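Local coordinates for Endonuclease/exonuclease/phosphatase (Beutenbergia cavernae DSM 12333, PDB 4RUW), which is of unknown function but belongs to the endonuclease/exonuclease/phosphatase family, pairing a DNase I-like domain with an Ig-like domain and carrying a zinc ion, at residues 168-173 against 210-215; 202-207 against 235-240; 305-310 against 327-332. All blocks are in the same frame, centred on the assembly; numbering follows the deposited sequence.

Contact 1: 168-173 against 210-215; sequences NENYEP and VEDQKE
Asp212 on helix 207-222 plugs into the turn formed by Asn168, Asn170 and Tyr171. Its CB meets the side-chain nitrogen ND2 of Asn168. The torsion chi1 (-74°) sets CG anti to the carbonyl carbon. Asp212 CG then lies 3.6 Å from Asn168 CA. At the tip the two oxygens divide the donors. Asp212 OD1 accepts from Asn170 N at 2.9 Å through its syn lone pair. Asn170 ND2 also reaches Asp212 OD1, at 2.9 Å, from the anti side and well out of the carboxylate plane. Asp212 OD2 takes Tyr171 N at 2.9 Å on its syn side. Asn168 ND2 reaches Asp212 OD2 at 2.9 Å from the opposite face, with an N-H...O angle of 162°. The amide of Asn168 stands steeply to the carboxylate, the planes 76° apart. A water accepts from Glu169 N and donates to Asp212 OD1 (2.7 Å) and to Glu215 OE1. Asn170 ND2 also packs on Glu211 CB at 3.6 Å. Glu211 turns its carboxylate away to Lys214 and Gln250. Asn168 ND2 is also bonded to Ser202 OG. The contact fastens the loop between strands 157-166 and 179-188 to the helix. One buried carboxylate receives a water bond and four N-H bonds, two from the turn's backbone and two from asparagine side chains, a setting that would stabilise its ionised form and the shape of the turn.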
loop_
_atom_site.group_PDB
_atom_site.type_symbol
_atom_site.label_atom_id
_atom_site.label_comp_id
_atom_site.label_asym_id
_atom_site.label_seq_id
_atom_site.Cartn_x
_atom_site.Cartn_y
_atom_site.Cartn_z
ATOM N N ASN A 168 -17.443 -3.225 9.978
ATOM C CA ASN A 168 -18.314 -2.607 8.978
ATOM C C ASN A 168 -19.570 -2.047 9.645
ATOM O O ASN A 168 -20.688 -2.246 9.178
ATOM C CB ASN A 168 -18.696 -3.599 7.876
ATOM C CG ASN A 168 -17.759 -3.537 6.676
ATOM O OD1 ASN A 168 -17.053 -4.495 6.388
ATOM N ND2 ASN A 168 -17.762 -2.411 5.968
ATOM N N GLU A 169 -19.382 -1.344 10.755
ATOM C CA GLU A 169 -20.505 -0.891 11.570
ATOM C C GLU A 169 -21.396 0.140 10.878
ATOM O O GLU A 169 -22.600 0.159 11.090
ATOM C CB GLU A 169 -20.000 -0.374 12.923
ATOM C CG GLU A 169 -21.085 0.046 13.913
ATOM C CD GLU A 169 -21.954 -1.103 14.417
ATOM O OE1 GLU A 169 -21.611 -2.288 14.200
ATOM O OE2 GLU A 169 -22.998 -0.811 15.040
ATOM N N ASN A 170 -20.818 1.003 10.055
ATOM C CA ASN A 170 -21.644 1.983 9.350
ATOM C C ASN A 170 -22.455 1.359 8.222
ATOM O O ASN A 170 -23.617 1.695 8.024
ATOM C CB ASN A 170 -20.798 3.141 8.833
ATOM C CG ASN A 170 -20.112 3.885 9.954
ATOM O OD1 ASN A 170 -20.758 4.605 10.718
ATOM N ND2 ASN A 170 -18.800 3.712 10.068
ATOM N N TYR A 171 -21.837 0.438 7.492
ATOM C CA TYR A 171 -22.516 -0.269 6.415
ATOM C C TYR A 171 -23.644 -1.149 6.947
ATOM O O TYR A 171 -24.742 -1.163 6.395
ATOM C CB TYR A 171 -21.501 -1.109 5.644
ATOM C CG TYR A 171 -22.055 -1.990 4.556
ATOM C CD1 TYR A 171 -22.718 -1.449 3.464
ATOM C CD2 TYR A 171 -21.867 -3.363 4.598
ATOM C CE1 TYR A 171 -23.203 -2.258 2.450
ATOM C CE2 TYR A 171 -22.340 -4.177 3.593
ATOM C CZ TYR A 171 -23.014 -3.620 2.520
ATOM O OH TYR A 171 -23.494 -4.427 1.514
ATOM N N GLU A 172 -23.389 -1.854 8.024
ATOM C CA GLU A 172 -24.321 -2.828 8.576
ATOM C C GLU A 172 -24.128 -2.917 10.086
ATOM O O GLU A 172 -23.400 -3.694 10.539
ATOM C CB GLU A 172 -24.096 -4.197 7.897
ATOM C CG GLU A 172 -25.112 -5.307 8.132
ATOM C CD GLU A 172 -24.671 -6.674 7.504
ATOM O OE1 GLU A 172 -23.866 -6.660 6.564
ATOM O OE2 GLU A 172 -25.162 -7.740 7.941
ATOM N N PRO A 173 -24.820 -2.063 10.839
ATOM C CA PRO A 173 -24.640 -2.102 12.296
ATOM C C PRO A 173 -24.916 -3.495 12.853
ATOM O O PRO A 173 -25.936 -4.100 12.514
ATOM C CB PRO A 173 -25.670 -1.090 12.803
ATOM C CG PRO A 173 -25.836 -0.127 11.658
ATOM C CD PRO A 173 -25.647 -0.926 10.397
ATOM N N VAL A 210 -17.426 4.340 2.940
ATOM C CA VAL A 210 -16.219 5.153 3.116
ATOM C C VAL A 210 -15.942 5.420 4.605
ATOM O O VAL A 210 -14.788 5.397 5.053
ATOM C CB VAL A 210 -16.295 6.468 2.303
ATOM C CG1 VAL A 210 -15.166 7.422 2.689
ATOM C CG2 VAL A 210 -16.265 6.161 0.810
ATOM N N GLU A 211 -16.996 5.647 5.387
ATOM C CA GLU A 211 -16.807 5.772 6.830
ATOM C C GLU A 211 -16.227 4.487 7.423
ATOM O O GLU A 211 -15.386 4.533 8.317
ATOM C CB GLU A 211 -18.105 6.174 7.531
ATOM C CG GLU A 211 -18.613 7.562 7.133
ATOM C CD GLU A 211 -17.588 8.679 7.362
ATOM O OE1 GLU A 211 -16.768 8.585 8.300
ATOM O OE2 GLU A 211 -17.605 9.667 6.598
ATOM N N ASP A 212 -16.648 3.339 6.904
ATOM C CA ASP A 212 -16.041 2.085 7.328
ATOM C C ASP A 212 -14.583 1.973 6.882
ATOM O O ASP A 212 -13.752 1.524 7.668
ATOM C CB ASP A 212 -16.845 0.874 6.851
ATOM C CG ASP A 212 -18.132 0.687 7.632
ATOM O OD1 ASP A 212 -18.243 1.244 8.750
ATOM O OD2 ASP A 212 -19.021 -0.024 7.130
ATOM N N GLN A 213 -14.260 2.367 5.643
ATOM C CA GLN A 213 -12.863 2.376 5.207
ATOM C C GLN A 213 -12.001 3.139 6.202
ATOM O O GLN A 213 -10.918 2.683 6.579
ATOM C CB GLN A 213 -12.709 3.036 3.840
ATOM C CG GLN A 213 -13.297 2.278 2.673
ATOM C CD GLN A 213 -12.990 2.975 1.366
ATOM O OE1 GLN A 213 -13.105 4.196 1.271
ATOM N NE2 GLN A 213 -12.577 2.209 0.356
ATOM N N LYS A 214 -12.482 4.302 6.630
ATOM C CA LYS A 214 -11.732 5.118 7.582
ATOM C C LYS A 214 -11.518 4.404 8.911
ATOM O O LYS A 214 -10.413 4.409 9.464
ATOM C CB LYS A 214 -12.441 6.452 7.811
ATOM C CG LYS A 214 -12.327 7.396 6.627
ATOM C CD LYS A 214 -13.371 8.497 6.670
ATOM C CE LYS A 214 -13.260 9.339 7.911
ATOM N NZ LYS A 214 -14.301 10.412 7.926
ATOM N N GLU A 215 -12.568 3.791 9.443
ATOM C CA GLU A 215 -12.420 3.091 10.716
ATOM C C GLU A 215 -11.524 1.862 10.596
ATOM O O GLU A 215 -10.723 1.572 11.492
ATOM C CB GLU A 215 -13.780 2.710 11.282
ATOM C CG GLU A 215 -14.621 3.928 11.647
ATOM C CD GLU A 215 -15.657 3.626 12.697
ATOM O OE1 GLU A 215 -16.385 2.627 12.544
ATOM O OE2 GLU A 215 -15.731 4.383 13.685
HETATM O O HOH W 1 -16.930 0.324 10.975
#

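Contact 2: 202-207 against 235-240; sequences STPGSA and DLNIWT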
loop_
_atom_site.group_PDB
_atom_site.type_symbol
_atom_site.label_atom_id
_atom_site.label_comp_id
_atom_site.label_asym_id
_atom_site.label_seq_id
_atom_site.Cartn_x
_atom_site.Cartn_y
_atom_site.Cartn_z
ATOM N N SER A 202 -12.889 -2.374 2.763
ATOM C CA SER A 202 -14.154 -2.275 2.051
ATOM C C SER A 202 -14.022 -1.436 0.787
ATOM O O SER A 202 -13.151 -0.579 0.682
ATOM C CB SER A 202 -15.214 -1.629 2.932
ATOM O OG SER A 202 -15.571 -2.451 4.021
ATOM N N THR A 203 -14.914 -1.683 -0.159
ATOM C CA THR A 203 -15.030 -0.846 -1.346
ATOM C C THR A 203 -15.711 0.466 -0.979
ATOM O O THR A 203 -16.504 0.513 -0.043
ATOM C CB THR A 203 -15.876 -1.534 -2.421
ATOM O OG1 THR A 203 -17.211 -1.711 -1.929
ATOM C CG2 THR A 203 -15.271 -2.877 -2.790
ATOM N N PRO A 204 -15.407 1.549 -1.706
ATOM C CA PRO A 204 -16.025 2.839 -1.379
ATOM C C PRO A 204 -17.368 2.990 -2.089
ATOM O O PRO A 204 -17.579 3.945 -2.834
ATOM C CB PRO A 204 -15.010 3.845 -1.923
ATOM C CG PRO A 204 -14.432 3.152 -3.113
ATOM C CD PRO A 204 -14.389 1.678 -2.765
ATOM N N GLY A 205 -18.286 2.066 -1.830
ATOM C CA GLY A 205 -19.526 1.996 -2.582
ATOM C C GLY A 205 -20.604 2.983 -2.175
ATOM O O GLY A 205 -21.619 3.107 -2.860
ATOM N N SER A 206 -20.393 3.683 -1.066
ATOM C CA SER A 206 -21.388 4.593 -0.509
ATOM C C SER A 206 -20.728 5.394 0.600
ATOM O O SER A 206 -19.617 5.066 1.022
ATOM C CB SER A 206 -22.538 3.796 0.099
ATOM O OG SER A 206 -22.063 3.066 1.223
ATOM N N ALA A 207 -21.413 6.417 1.098
ATOM C CA ALA A 207 -20.881 7.205 2.197
ATOM C C ALA A 207 -20.605 6.348 3.433
ATOM O O ALA A 207 -19.543 6.476 4.045
ATOM C CB ALA A 207 -21.816 8.359 2.530
ATOM N N ASP A 235 -5.128 -4.611 -1.149
ATOM C CA ASP A 235 -6.129 -3.845 -1.861
ATOM C C ASP A 235 -6.821 -2.935 -0.850
ATOM O O ASP A 235 -7.746 -3.344 -0.146
ATOM C CB ASP A 235 -7.115 -4.830 -2.492
ATOM C CG ASP A 235 -8.206 -4.157 -3.303
ATOM O OD1 ASP A 235 -8.298 -2.908 -3.316
ATOM O OD2 ASP A 235 -8.996 -4.910 -3.931
ATOM N N LEU A 236 -6.344 -1.700 -0.761
ATOM C CA LEU A 236 -6.925 -0.758 0.182
ATOM C C LEU A 236 -8.206 -0.130 -0.350
ATOM O O LEU A 236 -8.932 0.523 0.399
ATOM C CB LEU A 236 -5.919 0.321 0.576
ATOM C CG LEU A 236 -4.619 -0.202 1.191
ATOM C CD1 LEU A 236 -3.747 0.954 1.636
ATOM C CD2 LEU A 236 -4.884 -1.175 2.346
ATOM N N ASN A 237 -8.478 -0.323 -1.644
ATOM C CA ASN A 237 -9.738 0.135 -2.230
ATOM C C ASN A 237 -9.935 1.648 -2.164
ATOM O O ASN A 237 -11.068 2.137 -2.203
ATOM C CB ASN A 237 -10.936 -0.589 -1.599
ATOM C CG ASN A 237 -11.433 -1.738 -2.443
ATOM O OD1 ASN A 237 -11.511 -1.633 -3.670
ATOM N ND2 ASN A 237 -11.788 -2.844 -1.795
ATOM N N ILE A 238 -8.830 2.381 -2.055
ATOM C CA ILE A 238 -8.867 3.835 -2.071
ATOM C C ILE A 238 -7.866 4.347 -3.087
ATOM O O ILE A 238 -6.786 3.773 -3.236
ATOM C CB ILE A 238 -8.564 4.446 -0.665
ATOM C CG1 ILE A 238 -7.163 4.058 -0.169
ATOM C CG2 ILE A 238 -9.641 4.044 0.322
ATOM C CD1 ILE A 238 -6.770 4.752 1.136
ATOM N N TRP A 239 -8.230 5.409 -3.797
ATOM C CA TRP A 239 -7.248 6.175 -4.547
ATOM C C TRP A 239 -6.404 6.977 -3.559
ATOM O O TRP A 239 -6.709 7.035 -2.365
ATOM C CB TRP A 239 -7.918 7.185 -5.456
ATOM C CG TRP A 239 -8.827 6.681 -6.527
ATOM C CD1 TRP A 239 -9.241 5.397 -6.766
ATOM C CD2 TRP A 239 -9.425 7.497 -7.532
ATOM N NE1 TRP A 239 -10.076 5.377 -7.873
ATOM C CE2 TRP A 239 -10.201 6.657 -8.354
ATOM C CE3 TRP A 239 -9.384 8.869 -7.808
ATOM C CZ2 TRP A 239 -10.931 7.144 -9.436
ATOM C CZ3 TRP A 239 -10.101 9.352 -8.873
ATOM C CH2 TRP A 239 -10.871 8.494 -9.677
ATOM N N THR A 240 -5.368 7.643 -4.054
ATOM C CA THR A 240 -4.608 8.541 -3.197
ATOM C C THR A 240 -5.294 9.894 -3.005
ATOM O O THR A 240 -4.988 10.602 -2.040
ATOM C CB THR A 240 -3.182 8.778 -3.709
ATOM O OG1 THR A 240 -3.249 9.305 -5.035
ATOM C CG2 THR A 240 -2.384 7.485 -3.707
#
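Asn237 lies against the backbone of Ser202 and the side chains of Thr203 and Pro204. Asn237 CB sits 3.2 Å from Ser202 O. Its amide runs beside the Thr203 side chain, both pointing the same way. Thr203 chi1 (63°) puts OG1 between the backbone N and the carbonyl carbon, which leaves CG2 anti to that carbon. There Thr203 CG2 is 3.6 Å from Asn237 ND2. Pro204 CD rests 3.4 Å from the backbone oxygen Asn237 O. No hydrogen bond joins the two segments directly. The amide is held instead by Leu201, whose O accepts from Asn237 ND2. Asn237 N makes a weak bond of 3.1 Å to Asp235 OD1. Asp235 OD2 is in turn bonded to Asn62. Pro204 centres an inverse gamma turn, closed by a weak bond from Gly205 N to Thr203 O. That turn leads to Ser206, the N-cap of helix 207-222, whose OG caps Leu209 N. Asp235 and Asn237 fit the Gly-Asp-x-Asn signature that lines the active site in the DNase I-like family, so this loop probably borders the corresponding site here. Thr240 O is hydrogen-bonded to Asn368 ND2, in the Ig-like domain. Ser202 O and Asn237 O are thus bridged by Gln213 NE2, while the direct approaches are of carbon against oxygen or nitrogen.

Contact 3: 305-310 against 327-332; sequences DVVAGH and DLRLGG
A classic beta bulge sets Val307 and Ala308 together against Asp327 in the pairing of strands 304-311 and 324-330. The strands run antiparallel, at 153° between their short axes. Asp327 O accepts from Val307 N at 2.8 Å and, more weakly, from Ala308 N at 3.3 Å. Asp327 N returns a bond to Ala308 O at 2.8 Å. Before the bulge, Asp305 and Arg329 form a regular hydrogen-bonded pair. Asp305 N to Arg329 O is 2.8 Å and nearly straight, with an N-H...O angle of 170°. Arg329 N bonds back to Asp305 O. Val306 and Leu328 make the non-hydrogen-bonded pair between them. Their side chains lie side by side on the face covered by helix 266-270, with Val306 CG1 4.1 Å from Leu328 CD2. Strand 304-311 is an outermost strand of a mixed six-stranded sheet in the DNase I-like domain, and strand 324-330 has strand 55-62 on its other side. The opposite face carries Asp305, Ala308, Asp327 and Arg329. There Val307 CG2 sits over the centre of the Arg329 guanidinium, 3.8 Å from Arg329 CZ. The Arg329 chain bends at chi3 (-63°), which places NE, and NE forms a salt bridge with Asp55. Asp327 OD1 forms another with Arg57. A water donates to Asp327 OD2 at 2.8 Å and also bonds His310 ND1. Asp305 OD1 has its own salt bridge with Arg362, a residue of the Ig-like domain, tying this edge strand to that part of the chain.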
loop_
_atom_site.group_PDB
_atom_site.type_symbol
_atom_site.label_atom_id
_atom_site.label_comp_id
_atom_site.label_asym_id
_atom_site.label_seq_id
_atom_site.Cartn_x
_atom_site.Cartn_y
_atom_site.Cartn_z
ATOM N N ASP A 305 14.505 1.587 1.724
ATOM C CA ASP A 305 14.589 2.392 0.516
ATOM C C ASP A 305 13.842 1.659 -0.583
ATOM O O ASP A 305 13.753 0.433 -0.570
ATOM C CB ASP A 305 16.035 2.557 0.068
ATOM C CG ASP A 305 16.816 3.463 0.965
ATOM O OD1 ASP A 305 16.195 4.126 1.819
ATOM O OD2 ASP A 305 18.050 3.527 0.802
ATOM N N VAL A 306 13.328 2.400 -1.550
ATOM C CA VAL A 306 12.652 1.791 -2.685
ATOM C C VAL A 306 13.570 1.833 -3.898
ATOM O O VAL A 306 14.070 2.891 -4.268
ATOM C CB VAL A 306 11.330 2.512 -3.003
ATOM C CG1 VAL A 306 10.543 1.720 -4.032
ATOM C CG2 VAL A 306 10.510 2.691 -1.730
ATOM N N VAL A 307 13.782 0.674 -4.511
ATOM C CA VAL A 307 14.695 0.545 -5.640
ATOM C C VAL A 307 13.972 0.629 -6.979
ATOM O O VAL A 307 14.380 1.371 -7.862
ATOM C CB VAL A 307 15.504 -0.774 -5.543
ATOM C CG1 VAL A 307 16.458 -0.920 -6.722
ATOM C CG2 VAL A 307 16.264 -0.836 -4.210
ATOM N N ALA A 308 12.883 -0.119 -7.114
ATOM C CA ALA A 308 12.157 -0.206 -8.376
ATOM C C ALA A 308 10.825 -0.880 -8.116
ATOM O O ALA A 308 10.615 -1.470 -7.055
ATOM C CB ALA A 308 12.956 -1.012 -9.396
ATOM N N GLY A 309 9.924 -0.810 -9.080
ATOM C CA GLY A 309 8.704 -1.583 -8.980
ATOM C C GLY A 309 8.007 -1.652 -10.313
ATOM O O GLY A 309 8.248 -0.807 -11.184
ATOM N N HIS A 310 7.142 -2.642 -10.485
ATOM C CA HIS A 310 6.365 -2.752 -11.713
ATOM C C HIS A 310 5.047 -3.442 -11.427
ATOM O O HIS A 310 4.934 -4.192 -10.457
ATOM C CB HIS A 310 7.140 -3.510 -12.804
ATOM C CG HIS A 310 7.540 -4.902 -12.413
ATOM N ND1 HIS A 310 8.686 -5.168 -11.701
ATOM C CD2 HIS A 310 6.951 -6.099 -12.649
ATOM C CE1 HIS A 310 8.796 -6.476 -11.518
ATOM N NE2 HIS A 310 7.751 -7.061 -12.076
ATOM N N ASP A 327 10.648 -3.749 -5.466
ATOM C CA ASP A 327 11.998 -4.086 -5.025
ATOM C C ASP A 327 12.423 -3.044 -4.000
ATOM O O ASP A 327 12.537 -1.851 -4.317
ATOM C CB ASP A 327 12.958 -4.110 -6.213
ATOM C CG ASP A 327 12.733 -5.316 -7.113
ATOM O OD1 ASP A 327 12.611 -6.440 -6.592
ATOM O OD2 ASP A 327 12.666 -5.145 -8.346
ATOM N N LEU A 328 12.631 -3.503 -2.766
ATOM C CA LEU A 328 13.005 -2.650 -1.645
ATOM C C LEU A 328 14.411 -3.013 -1.195
ATOM O O LEU A 328 14.933 -4.069 -1.551
ATOM C CB LEU A 328 12.030 -2.856 -0.482
ATOM C CG LEU A 328 10.539 -2.768 -0.828
ATOM C CD1 LEU A 328 9.691 -3.019 0.416
ATOM C CD2 LEU A 328 10.203 -1.417 -1.459
ATOM N N ARG A 329 15.023 -2.141 -0.398
ATOM C CA ARG A 329 16.340 -2.409 0.156
ATOM C C ARG A 329 16.341 -1.925 1.591
ATOM O O ARG A 329 15.945 -0.800 1.862
ATOM C CB ARG A 329 17.407 -1.676 -0.649
ATOM C CG ARG A 329 18.824 -1.970 -0.200
ATOM C CD ARG A 329 19.817 -1.411 -1.195
ATOM N NE ARG A 329 19.672 -2.066 -2.490
ATOM C CZ ARG A 329 19.951 -1.494 -3.658
ATOM N NH1 ARG A 329 20.383 -0.244 -3.702
ATOM N NH2 ARG A 329 19.784 -2.174 -4.784
ATOM N N LEU A 330 16.764 -2.758 2.512
ATOM C CA LEU A 330 16.728 -2.383 3.905
ATOM C C LEU A 330 18.011 -1.698 4.299
ATOM O O LEU A 330 19.074 -2.252 4.169
ATOM C CB LEU A 330 16.503 -3.619 4.778
ATOM C CG LEU A 330 16.290 -3.390 6.265
ATOM C CD1 LEU A 330 15.077 -2.517 6.500
ATOM C CD2 LEU A 330 16.143 -4.725 6.980
ATOM N N GLY A 331 17.876 -0.480 4.789
ATOM C CA GLY A 331 18.998 0.265 5.326
ATOM C C GLY A 331 19.202 0.014 6.798
ATOM O O GLY A 331 18.689 -0.922 7.364
ATOM N N GLY A 332 19.986 0.882 7.412
ATOM C CA GLY A 332 20.221 0.869 8.838
ATOM C C GLY A 332 19.082 1.446 9.643
ATOM O O GLY A 332 18.138 2.009 9.105
HETATM O O HOH W 2 10.430 -4.064 -9.637
#

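Overall arrangement
Contacts 1 and 2 are neighbours, their centres 11 Å apart. Their segments alternate along the chain, and both are tied to helix 207-222. Ser202 is shared between them. They gather loops that flank strands 157-166, 179-188, 192-200 and 230-233, all of one mixed sheet. Contact 3 opens after both have closed. It lies on the other side of the chain's centre, at the edge of the second large sheet, about 34 Å from contact 1 and 27 Å from contact 2, centre to centre. In the DNase I-like sandwich, contacts 1 and 2 thus tie loops at one sheet to helix 207-222, and contact 3 pairs strands at the edge of the other. Contacts 2 and 3 both border the Ig-like region.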